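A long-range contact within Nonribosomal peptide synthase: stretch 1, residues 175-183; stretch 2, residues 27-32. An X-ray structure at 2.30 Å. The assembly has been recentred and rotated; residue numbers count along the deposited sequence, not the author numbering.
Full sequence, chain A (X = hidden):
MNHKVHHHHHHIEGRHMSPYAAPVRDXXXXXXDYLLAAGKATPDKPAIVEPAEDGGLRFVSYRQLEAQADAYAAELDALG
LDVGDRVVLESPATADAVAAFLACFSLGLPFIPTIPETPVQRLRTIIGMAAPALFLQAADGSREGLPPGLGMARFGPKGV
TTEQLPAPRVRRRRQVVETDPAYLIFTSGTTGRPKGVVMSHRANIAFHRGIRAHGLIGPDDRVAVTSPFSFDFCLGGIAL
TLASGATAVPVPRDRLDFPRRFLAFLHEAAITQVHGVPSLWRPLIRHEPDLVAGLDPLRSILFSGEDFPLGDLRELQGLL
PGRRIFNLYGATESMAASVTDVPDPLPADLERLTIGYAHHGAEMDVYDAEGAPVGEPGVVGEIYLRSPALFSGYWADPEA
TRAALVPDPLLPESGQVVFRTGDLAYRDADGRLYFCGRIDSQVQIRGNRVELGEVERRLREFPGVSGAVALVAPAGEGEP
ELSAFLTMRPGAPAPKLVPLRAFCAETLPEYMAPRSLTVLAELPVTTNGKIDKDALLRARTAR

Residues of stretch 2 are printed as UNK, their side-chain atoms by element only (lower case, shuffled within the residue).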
# COMPACT_ATOMS: atom_id res chain seq x y z
N GLN A 175 20.84 -14.77 -1.46
CA GLN A 175 20.26 -14.05 -0.35
C GLN A 175 19.50 -12.83 -0.86
O GLN A 175 20.04 -12.05 -1.63
CB GLN A 175 21.44 -13.61 0.52
CG GLN A 175 21.13 -12.73 1.71
CD GLN A 175 20.28 -13.41 2.77
OE1 GLN A 175 20.69 -14.42 3.35
NE2 GLN A 175 19.12 -12.83 3.07
N VAL A 176 18.26 -12.63 -0.43
CA VAL A 176 17.54 -11.39 -0.76
C VAL A 176 18.22 -10.15 -0.11
O VAL A 176 18.68 -10.21 1.02
CB VAL A 176 16.07 -11.45 -0.36
CG1 VAL A 176 15.88 -11.56 1.14
CG2 VAL A 176 15.32 -10.21 -0.89
N VAL A 177 18.28 -9.04 -0.83
CA VAL A 177 18.80 -7.80 -0.28
C VAL A 177 17.83 -6.69 -0.55
O VAL A 177 16.96 -6.84 -1.41
CB VAL A 177 20.19 -7.45 -0.84
CG1 VAL A 177 21.20 -8.54 -0.46
CG2 VAL A 177 20.16 -7.32 -2.35
N GLU A 178 17.99 -5.55 0.14
CA GLU A 178 16.97 -4.51 0.09
C GLU A 178 16.77 -3.83 -1.28
O GLU A 178 15.76 -3.19 -1.49
CB GLU A 178 17.19 -3.47 1.19
CG GLU A 178 18.39 -2.59 1.02
CD GLU A 178 18.72 -1.81 2.31
OE1 GLU A 178 18.31 -0.63 2.42
OE2 GLU A 178 19.39 -2.36 3.20
N THR A 179 17.75 -3.91 -2.16
CA THR A 179 17.62 -3.39 -3.55
C THR A 179 16.79 -4.34 -4.43
O THR A 179 16.41 -3.99 -5.52
CB THR A 179 19.00 -3.16 -4.20
OG1 THR A 179 19.81 -4.32 -4.06
CG2 THR A 179 19.73 -2.09 -3.48
N ASP A 180 16.51 -5.55 -3.96
CA ASP A 180 15.64 -6.45 -4.73
C ASP A 180 14.15 -5.99 -4.78
O ASP A 180 13.63 -5.38 -3.85
CB ASP A 180 15.71 -7.87 -4.15
CG ASP A 180 17.01 -8.58 -4.48
OD1 ASP A 180 17.40 -8.59 -5.67
OD2 ASP A 180 17.61 -9.20 -3.56
N PRO A 181 13.45 -6.35 -5.85
CA PRO A 181 12.02 -6.12 -5.93
C PRO A 181 11.22 -6.85 -4.86
O PRO A 181 11.46 -8.03 -4.60
CB PRO A 181 11.62 -6.69 -7.27
CG PRO A 181 12.78 -7.43 -7.79
CD PRO A 181 13.99 -6.96 -7.07
N ALA A 182 10.30 -6.12 -4.23
CA ALA A 182 9.48 -6.67 -3.18
C ALA A 182 8.09 -7.02 -3.71
O ALA A 182 7.49 -7.96 -3.28
CB ALA A 182 9.38 -5.66 -2.02
N TYR A 183 7.56 -6.19 -4.59
CA TYR A 183 6.30 -6.44 -5.24
C TYR A 183 6.18 -5.67 -6.54
O TYR A 183 6.94 -4.78 -6.82
CB TYR A 183 5.14 -6.10 -4.31
CG TYR A 183 5.01 -4.66 -3.92
CD1 TYR A 183 4.30 -3.78 -4.71
CD2 TYR A 183 5.58 -4.17 -2.75
CE1 TYR A 183 4.20 -2.43 -4.38
CE2 TYR A 183 5.46 -2.83 -2.38
CZ TYR A 183 4.76 -1.96 -3.20
OH TYR A 183 4.63 -0.60 -2.91
N UNK A 27 16.70 -3.75 11.13
CA UNK A 27 15.38 -4.16 10.73
C UNK A 27 14.93 -3.54 9.44
O UNK A 27 13.79 -3.78 9.04
c UNK A 27 14.85 -5.34 14.99
c UNK A 27 14.69 -4.08 13.19
c UNK A 27 15.00 -3.28 14.24
c UNK A 27 14.36 -3.73 11.78
n UNK A 27 15.12 -4.09 15.33
n UNK A 27 14.58 -5.36 13.69
N UNK A 28 15.74 -2.69 8.82
CA UNK A 28 15.31 -1.96 7.62
C UNK A 28 15.71 -2.58 6.27
O UNK A 28 15.69 -1.91 5.28
c UNK A 28 15.81 -0.52 7.70
N UNK A 29 16.13 -3.84 6.26
CA UNK A 29 16.71 -4.45 5.08
C UNK A 29 15.72 -5.24 4.27
O UNK A 29 16.00 -5.57 3.10
N UNK A 30 14.55 -5.52 4.86
CA UNK A 30 13.50 -6.35 4.26
C UNK A 30 12.18 -6.00 4.89
O UNK A 30 12.06 -5.84 6.11
o UNK A 30 11.72 -8.83 3.75
c UNK A 30 12.96 -8.74 3.60
c UNK A 30 13.81 -7.81 4.47
n UNK A 30 13.61 -9.41 2.64
N UNK A 31 11.16 -5.85 4.08
CA UNK A 31 9.82 -5.47 4.57
C UNK A 31 9.33 -6.43 5.62
O UNK A 31 8.54 -6.05 6.49
c UNK A 31 8.96 -4.15 2.59
c UNK A 31 8.80 -5.43 3.41
c UNK A 31 8.36 -4.24 1.20
c UNK A 31 8.35 -2.98 3.36
N UNK A 32 9.81 -7.67 5.56
CA UNK A 32 9.38 -8.67 6.47
C UNK A 32 9.82 -8.26 7.85
O UNK A 32 9.09 -8.45 8.82
n UNK A 32 8.67 -12.78 8.21
n UNK A 32 8.74 -13.72 10.30
c UNK A 32 8.62 -11.68 7.26
c UNK A 32 8.70 -12.64 9.52
n UNK A 32 8.67 -11.45 10.05
c UNK A 32 10.01 -10.02 6.08
c UNK A 32 9.98 -11.09 7.13
O HOH W 1 16.54 0.58 4.16

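Position 27 carries one carbon followed by a five-membered ring of three carbons and two nitrogens. That ring is an imidazole. The residue is His27. The nearest approach of its side chain to stretch 1 is 10.0 Å, from His27 CB to Glu178 OE2, so it takes no part in the contact.

Position 28 has a single side-chain carbon, CB, directed sideways to stretch 1. CB of position 28 is 5.8 Å from Glu178 OE1 at its nearest. One carbon and nothing beyond it means Ala28. Its backbone does more than its side chain. Water 1 donates to Ala28 O at 2.9 Å and to Glu178 OE1 at 2.8 Å. The two oxygens, Ala28 O and Glu178 OE1, are 4.1 Å apart, and both are acceptors, so the water supplies the protons that neither has.

Position 29 has no side-chain atoms, which identifies Gly29. Its backbone lies against Glu178, with the two CA atoms 5.0 Å apart. Gly29 O comes within 3.1 Å of Glu178 CB. An ideal CB on Gly29 would lie 4.1 Å from Glu178 OE2, and there is room for it. The close packing here therefore does not depend on the missing CB.

Position 30 has two carbons, the second carrying one oxygen and one nitrogen. This is a short amide, Asn30. Its CB points sideways, but the end of the side chain comes nearer to stretch 1, and ND2 lies 3.5 Å from Val176 CG1. The oxygen has a local task: Asn30 OD1 accepts from the backbone N of position 32 at 2.9 Å, capping the helix that starts at position 31. ND2 is hydrogen-bonded elsewhere in the structure.

Position 31 has four carbons, forked at the second. The fork beyond CB indicates Leu31. Its CB points toward stretch 1, and CD1 packs on Ala182 CB at 3.7 Å. Both residues are buried.

Position 32 has three carbons, a nitrogen, then a carbon bearing two more nitrogens. This guanidinium makes it Arg32. The side chain stays clear of stretch 1; the nearest pair, Arg32 CB and Val176 CG1, is 7.8 Å apart. Its terminal nitrogens bond elsewhere in the structure.

No direct hydrogen bond joins the stretches. The contact rests on packing and one water bridge, and it buries 248 Å² in total. On stretch 1, a type I turn from Val177 to Asp180 is closed by Asp180 N to Val177 O at 2.9 Å. Asp180 OD2 also accepts from Val177 N at 2.8 Å. Within this turn, Glu178 meets Gly29, while Val176 and Ala182, from the flanking residues, meet Asn30 and Leu31.

Stretch 2, residues 27-32: HAGNLR
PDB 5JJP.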